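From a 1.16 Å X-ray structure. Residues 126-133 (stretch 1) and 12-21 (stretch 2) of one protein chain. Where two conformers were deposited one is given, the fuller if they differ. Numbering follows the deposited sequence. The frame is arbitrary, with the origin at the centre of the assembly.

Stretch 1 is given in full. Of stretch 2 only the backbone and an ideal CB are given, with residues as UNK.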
ATOM      1  N   ARG A 126     -10.813  -7.343  16.341  1.00  9.93           N
ATOM      2  CA  ARG A 126     -11.175  -6.917  17.688  1.00 11.92           C
ATOM      3  C   ARG A 126      -9.964  -6.716  18.543  1.00 10.90           C
ATOM      4  O   ARG A 126      -8.926  -7.294  18.349  1.00 10.39           O
ATOM      5  CB  ARG A 126     -12.185  -7.829  18.301  1.00 17.30           C
ATOM      6  CG  ARG A 126     -11.707  -9.090  18.754  1.00 18.30           C
ATOM      7  CD  ARG A 126     -12.818  -9.678  19.677  1.00 25.69           C
ATOM      8  NE  ARG A 126     -12.387 -10.970  20.089  1.00 23.50           N
ATOM      9  CZ  ARG A 126     -12.817 -12.145  19.627  1.00 23.72           C
ATOM     10  NH1 ARG A 126     -13.801 -12.251  18.733  1.00 22.60           N
ATOM     11  NH2 ARG A 126     -12.262 -13.227  20.140  1.00 27.37           N
ATOM     12  N   ARG A 127     -10.144  -5.849  19.523  1.00  9.79           N
ATOM     13  CA  ARG A 127      -9.091  -5.551  20.474  1.00 10.47           C
ATOM     14  C   ARG A 127      -9.066  -6.679  21.464  1.00 12.60           C
ATOM     15  O   ARG A 127     -10.042  -6.899  22.125  1.00 21.30           O
ATOM     16  CB  ARG A 127      -9.408  -4.225  21.188  1.00 12.20           C
ATOM     17  CG  ARG A 127      -8.244  -3.703  22.029  1.00 12.32           C
ATOM     18  CD  ARG A 127      -8.737  -2.568  22.972  1.00 13.11           C
ATOM     19  NE  ARG A 127      -9.425  -1.491  22.241  1.00 12.73           N
ATOM     20  CZ  ARG A 127      -8.777  -0.547  21.536  1.00 12.25           C
ATOM     21  NH1 ARG A 127      -7.431  -0.458  21.505  1.00 12.48           N
ATOM     22  NH2 ARG A 127      -9.472   0.378  20.888  1.00 12.36           N
ATOM     23  N   THR A 128      -7.955  -7.305  21.669  1.00 13.24           N
ATOM     24  CA  THR A 128      -7.800  -8.354  22.671  1.00 14.94           C
ATOM     25  C   THR A 128      -6.814  -7.850  23.682  1.00 15.65           C
ATOM     26  O   THR A 128      -6.134  -6.869  23.449  1.00 17.30           O
ATOM     27  CB  THR A 128      -7.241  -9.659  22.050  1.00 13.71           C
ATOM     28  OG1 THR A 128      -5.813  -9.576  21.859  1.00 13.95           O
ATOM     29  CG2 THR A 128      -7.968 -10.028  20.732  1.00 13.89           C
ATOM     30  N   PRO A 129      -6.678  -8.563  24.809  1.00 17.97           N
ATOM     31  CA  PRO A 129      -5.664  -8.133  25.780  1.00 19.98           C
ATOM     32  C   PRO A 129      -4.240  -8.116  25.257  1.00 21.90           C
ATOM     33  O   PRO A 129      -3.410  -7.376  25.803  1.00 27.08           O
ATOM     34  CB  PRO A 129      -5.847  -9.136  26.936  1.00 21.58           C
ATOM     35  CG  PRO A 129      -7.261  -9.558  26.849  1.00 21.14           C
ATOM     36  CD  PRO A 129      -7.548  -9.624  25.344  1.00 19.71           C
ATOM     37  N   ALA A 130      -3.950  -8.870  24.198  1.00 19.07           N
ATOM     38  CA  ALA A 130      -2.626  -8.943  23.611  1.00 19.77           C
ATOM     39  C   ALA A 130      -2.517  -8.055  22.348  1.00 20.33           C
ATOM     40  O   ALA A 130      -1.515  -8.139  21.630  1.00 20.55           O
ATOM     41  CB  ALA A 130      -2.325 -10.343  23.222  1.00 23.11           C
ATOM     42  N   GLY A 131      -3.532  -7.238  22.081  1.00 17.26           N
ATOM     43  CA  GLY A 131      -3.534  -6.364  20.904  1.00 15.62           C
ATOM     44  C   GLY A 131      -4.639  -6.688  19.931  1.00 13.46           C
ATOM     45  O   GLY A 131      -5.427  -7.611  20.104  1.00 12.62           O
ATOM     46  N   TRP A 132      -4.710  -5.913  18.876  1.00 11.36           N
ATOM     47  CA  TRP A 132      -5.684  -6.163  17.839  1.00  9.67           C
ATOM     48  C   TRP A 132      -5.387  -7.496  17.153  1.00  9.97           C
ATOM     49  O   TRP A 132      -4.244  -7.828  16.886  1.00 11.02           O
ATOM     50  CB  TRP A 132      -5.657  -5.023  16.828  1.00  9.03           C
ATOM     51  CG  TRP A 132      -6.298  -3.786  17.337  1.00  9.36           C
ATOM     52  CD1 TRP A 132      -5.680  -2.715  17.981  1.00  9.82           C
ATOM     53  CD2 TRP A 132      -7.677  -3.443  17.265  1.00  9.11           C
ATOM     54  NE1 TRP A 132      -6.605  -1.773  18.294  1.00 10.95           N
ATOM     55  CE2 TRP A 132      -7.835  -2.167  17.858  1.00 10.03           C
ATOM     56  CE3 TRP A 132      -8.807  -4.073  16.756  1.00  9.31           C
ATOM     57  CZ2 TRP A 132      -9.064  -1.545  17.938  1.00 10.56           C
ATOM     58  CZ3 TRP A 132     -10.032  -3.450  16.821  1.00 10.66           C
ATOM     59  CH2 TRP A 132     -10.159  -2.205  17.431  1.00 10.01           C
ATOM     60  N   ARG A 133      -6.464  -8.222  16.847  1.00  9.22           N
ATOM     61  CA  ARG A 133      -6.385  -9.476  16.089  1.00  8.88           C
ATOM     62  C   ARG A 133      -7.543  -9.549  15.109  1.00  9.68           C
ATOM     63  O   ARG A 133      -8.609  -8.974  15.328  1.00  9.57           O
ATOM     64  CB  ARG A 133      -6.473 -10.690  17.039  1.00  9.95           C
ATOM     65  CG  ARG A 133      -5.343 -10.855  18.010  1.00 10.50           C
ATOM     66  CD  ARG A 133      -4.038 -11.246  17.370  1.00 11.61           C
ATOM     67  NE  ARG A 133      -2.969 -11.446  18.338  1.00 12.93           N
ATOM     68  CZ  ARG A 133      -2.186 -10.501  18.808  1.00 14.68           C
ATOM     69  NH1 ARG A 133      -2.358  -9.235  18.508  1.00 16.29           N
ATOM     70  NH2 ARG A 133      -1.224 -10.817  19.654  1.00 19.17           N
ATOM     71  N   UNK A  12      -4.340   9.747  20.195  1.00 11.36           N
ATOM     72  CA  UNK A  12      -3.171   8.920  19.953  1.00 11.14           C
ATOM     73  C   UNK A  12      -3.559   7.449  19.930  1.00 10.31           C
ATOM     74  O   UNK A  12      -3.097   6.677  19.078  1.00 11.28           O
ATOM     75  CB  UNK A  12      -2.101   9.175  21.017  1.00 11.14           C
ATOM     76  N   UNK A  13      -4.395   7.007  20.851  1.00 11.06           N
ATOM     77  CA  UNK A  13      -4.827   5.627  20.878  1.00 10.38           C
ATOM     78  C   UNK A  13      -5.501   5.215  19.584  1.00 11.06           C
ATOM     79  O   UNK A  13      -5.299   4.116  19.110  1.00 10.97           O
ATOM     80  CB  UNK A  13      -5.775   5.397  22.056  1.00 10.38           C
ATOM     81  N   UNK A  14      -6.303   6.115  19.037  0.62 11.81           N
ATOM     82  CA  UNK A  14      -6.974   5.834  17.774  0.62 11.95           C
ATOM     83  C   UNK A  14      -5.979   5.655  16.647  0.62 11.06           C
ATOM     84  O   UNK A  14      -6.102   4.759  15.833  0.62 11.60           O
ATOM     85  CB  UNK A  14      -7.956   6.956  17.429  0.62 11.95           C
ATOM     86  N   UNK A  15      -4.961   6.508  16.571  1.00 10.99           N
ATOM     87  CA  UNK A  15      -3.889   6.348  15.578  1.00 10.50           C
ATOM     88  C   UNK A  15      -3.166   5.051  15.794  1.00 10.25           C
ATOM     89  O   UNK A  15      -2.834   4.360  14.830  1.00 10.56           O
ATOM     90  CB  UNK A  15      -2.899   7.513  15.640  1.00 10.50           C
ATOM     91  N   UNK A  16      -2.879   4.705  17.043  1.00 10.71           N
ATOM     92  CA  UNK A  16      -2.221   3.434  17.335  1.00 10.62           C
ATOM     93  C   UNK A  16      -3.045   2.246  16.900  1.00 10.62           C
ATOM     94  O   UNK A  16      -2.525   1.270  16.385  1.00 10.93           O
ATOM     95  CB  UNK A  16      -1.920   3.326  18.831  1.00 10.62           C
ATOM     96  N   UNK A  17      -4.329   2.308  17.138  1.00  9.75           N
ATOM     97  CA  UNK A  17      -5.256   1.237  16.749  1.00  9.61           C
ATOM     98  C   UNK A  17      -5.187   1.039  15.233  1.00  9.71           C
ATOM     99  O   UNK A  17      -5.047  -0.086  14.751  1.00  9.56           O
ATOM    100  CB  UNK A  17      -6.686   1.562  17.187  1.00  9.61           C
ATOM    101  N   UNK A  18      -5.281   2.129  14.471  1.00  9.72           N
ATOM    102  CA  UNK A  18      -5.285   2.048  13.031  1.00 10.60           C
ATOM    103  C   UNK A  18      -3.961   1.524  12.522  1.00  9.77           C
ATOM    104  O   UNK A  18      -3.933   0.707  11.593  1.00 10.87           O
ATOM    105  CB  UNK A  18      -5.591   3.415  12.417  1.00 10.60           C
ATOM    106  N   UNK A  19      -2.861   1.944  13.119  0.50 10.26           N
ATOM    107  CA  UNK A  19      -1.563   1.505  12.670  0.50 10.89           C
ATOM    108  C   UNK A  19      -1.368   0.018  12.989  0.50 11.03           C
ATOM    109  O   UNK A  19      -0.742  -0.725  12.204  0.50 11.36           O
ATOM    110  CB  UNK A  19      -0.463   2.350  13.316  0.50 10.89           C
ATOM    111  N   UNK A  20      -1.875  -0.453  14.123  1.00 10.62           N
ATOM    112  CA  UNK A  20      -1.801  -1.873  14.472  1.00 11.09           C
ATOM    113  C   UNK A  20      -2.583  -2.722  13.518  1.00  9.58           C
ATOM    114  O   UNK A  20      -2.097  -3.785  13.114  1.00  9.71           O
ATOM    115  CB  UNK A  20      -2.308  -2.107  15.897  1.00 11.09           C
ATOM    116  N   UNK A  21      -3.758  -2.273  13.169  1.00  9.43           N
ATOM    117  CA  UNK A  21      -4.611  -3.023  12.238  1.00  9.46           C
ATOM    118  C   UNK A  21      -3.925  -3.068  10.852  1.00  9.99           C
ATOM    119  O   UNK A  21      -3.877  -4.129  10.226  1.00  9.79           O
ATOM    120  CB  UNK A  21      -5.999  -2.386  12.140  1.00  9.46           C
TER

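Stretch 2 is one continuous helical run, with phi near -60° and psi near -40° throughout, so its backbone asks for no special residue and the choice at each position rests on its surroundings. Stretch 1 is a hairpin whose strand 131-133 passes the helix axis at 8.7 Å and 43°.

Position 12 has nothing of stretch 1 within 5.5 Å of its ideal CB, and any good helix former would suit; it is Leu 12, which makes no contact here. At position 13 CA-to-CB points sideways, and only a long side chain could reach the hairpin, where Arg 127, t at chi1 and chi2 but turned at chi3 (-54°, m), presents its guanidinium. An acid might look the natural answer, but a flat group could also lie on that face. The residue is Arg 13, whose chi1 to chi3 are all t. Its guanidinium stacks on that of Arg 127, centres 3.5 Å apart and planes at 15°, with Arg 13 NH1 3.3 Å from Arg 127 NH2. These are two donors, so no hydrogen bond joins them, and the like charges need compensation nearby.

Positions 14, 15 and 16 offer stretch 1 little. The first points away, the second is out of reach and the third points sideways, so polar or apolar residues are equally plausible; they are Leu 14, Leu 15 and Glu 16, the last hydrogen-bonded elsewhere in the structure.

Position 17 points toward stretch 1, and its ideal CB lies 3.5 Å from Trp 132 NE1 and 4.8 Å from Arg 127 NH2. Indole and guanidinium donors converge on a small space, which favours a short acceptor: Asp best, since it adds charge, with Asn conceivable. Asp 17 takes the place. Its OD1 accepts from Arg 127 NH1 at 2.8 Å and from Trp 132 NE1 at 2.9 Å, while its OD2 accepts from Arg 127 NH2 at 3.0 Å. The carboxylate thus forms a salt bridge at the edge of the guanidinium, leaving a face free for the stack, and supplies the negative charge beside the two arginines.

Position 18 points away and position 19 is out of reach, so many residues would do; they are Arg 18 and Glu 19.

Position 20 points toward the strand, its ideal CB 4.0 Å from Trp 132 CD1. Beyond lies the backbone N of Trp 132, a donor best met by a longer acceptor such as Glu or Gln. It is Glu 20, with chi1 between wells at -128° and OE2 accepting from Trp 132 N at 2.9 Å. A water also donates to Glu 20 OE2 and to Trp 132 O, 2.8 Å from each. Glu 20 OE2 is 3.5 Å from Gly 131 CA, and an ideal CB on that glycine would clash with it.

At position 21 CA-to-CB points sideways, but the indole face is within reach, which suits Ile, Leu or Met. Ile 21 sends CD1 over it, 3.9 Å from Trp 132 CD2 and 10° off the normal of the six-membered ring, a CH-pi contact.

Stretch 2, residues 12-21: LRLLEDREEI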
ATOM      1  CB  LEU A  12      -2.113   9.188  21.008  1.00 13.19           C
ATOM      2  CG  LEU A  12      -0.833   8.410  20.920  1.00 14.83           C
ATOM      3  CD1 LEU A  12      -0.189   8.657  19.551  1.00 19.50           C
ATOM      4  CD2 LEU A  12       0.088   8.830  22.078  1.00 18.74           C
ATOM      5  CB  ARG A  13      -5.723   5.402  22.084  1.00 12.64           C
ATOM      6  CG  ARG A  13      -6.050   3.902  22.313  1.00 12.83           C
ATOM      7  CD  ARG A  13      -6.804   3.732  23.597  1.00 16.71           C
ATOM      8  NE  ARG A  13      -6.995   2.354  24.077  1.00 22.53           N
ATOM      9  CZ  ARG A  13      -8.153   1.745  24.109  1.00 19.54           C
ATOM     10  NH1 ARG A  13      -9.213   2.294  23.532  1.00 22.97           N
ATOM     11  NH2 ARG A  13      -8.235   0.554  24.702  1.00 20.00           N
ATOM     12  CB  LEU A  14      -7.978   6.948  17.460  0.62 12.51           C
ATOM     13  CG  LEU A  14      -8.779   6.711  16.194  0.62 16.46           C
ATOM     14  CD1 LEU A  14      -9.422   5.308  16.201  0.62 18.85           C
ATOM     15  CD2 LEU A  14      -9.861   7.790  15.982  0.62 18.38           C
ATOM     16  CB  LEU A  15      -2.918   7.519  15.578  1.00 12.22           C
ATOM     17  CG  LEU A  15      -3.386   8.827  14.975  1.00 13.85           C
ATOM     18  CD1 LEU A  15      -2.203   9.777  15.083  1.00 19.30           C
ATOM     19  CD2 LEU A  15      -3.770   8.651  13.532  1.00 18.47           C
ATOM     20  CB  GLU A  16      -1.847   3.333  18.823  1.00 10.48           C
ATOM     21  CG  GLU A  16      -0.748   4.311  19.214  1.00 10.80           C
ATOM     22  CD  GLU A  16      -0.572   4.398  20.716  1.00 13.43           C
ATOM     23  OE1 GLU A  16      -1.536   4.250  21.479  1.00 15.01           O
ATOM     24  OE2 GLU A  16       0.557   4.642  21.199  1.00 15.06           O
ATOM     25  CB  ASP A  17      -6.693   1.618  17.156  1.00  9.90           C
ATOM     26  CG  ASP A  17      -6.963   1.550  18.631  1.00 11.45           C
ATOM     27  OD1 ASP A  17      -6.240   0.885  19.382  1.00 11.38           O
ATOM     28  OD2 ASP A  17      -8.005   2.138  18.985  1.00 11.71           O
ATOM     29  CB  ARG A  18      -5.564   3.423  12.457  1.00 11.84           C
ATOM     30  CG  ARG A  18      -6.980   3.907  12.735  1.00 13.70           C
ATOM     31  CD  ARG A  18      -7.208   5.366  12.277  1.00 14.55           C
ATOM     32  NE  ARG A  18      -7.031   5.466  10.849  1.00 24.94           N
ATOM     33  CZ  ARG A  18      -7.952   5.074   9.961  1.00 29.35           C
ATOM     34  NH1 ARG A  18      -9.129   4.706  10.366  1.00 25.01           N
ATOM     35  NH2 ARG A  18      -7.712   5.139   8.671  1.00 31.49           N
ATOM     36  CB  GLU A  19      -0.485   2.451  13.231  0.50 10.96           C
ATOM     37  CG  GLU A  19       0.925   2.033  13.050  0.50 15.95           C
ATOM     38  CD  GLU A  19       1.341   2.010  11.661  0.50 18.88           C
ATOM     39  OE1 GLU A  19       0.695   2.614  10.817  0.50 22.58           O
ATOM     40  OE2 GLU A  19       2.406   1.431  11.453  0.50 23.75           O
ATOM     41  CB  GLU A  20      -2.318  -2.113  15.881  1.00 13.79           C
ATOM     42  CG  GLU A  20      -1.504  -2.837  16.819  1.00 25.70           C
ATOM     43  CD  GLU A  20      -2.127  -3.031  18.194  1.00 18.01           C
ATOM     44  OE1 GLU A  20      -2.288  -2.064  18.968  1.00 24.49           O
ATOM     45  OE2 GLU A  20      -2.449  -4.193  18.437  1.00 18.28           O
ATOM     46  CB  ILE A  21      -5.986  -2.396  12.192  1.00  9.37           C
ATOM     47  CG1 ILE A  21      -6.705  -2.627  13.507  1.00  9.90           C
ATOM     48  CG2 ILE A  21      -6.802  -2.941  10.985  1.00 11.16           C
ATOM     49  CD1 ILE A  21      -7.875  -1.675  13.770  1.00 11.15           C
TER
HETATM   50  O   HOH W   1      -1.883  -6.286  16.741  1.00 18.08           O
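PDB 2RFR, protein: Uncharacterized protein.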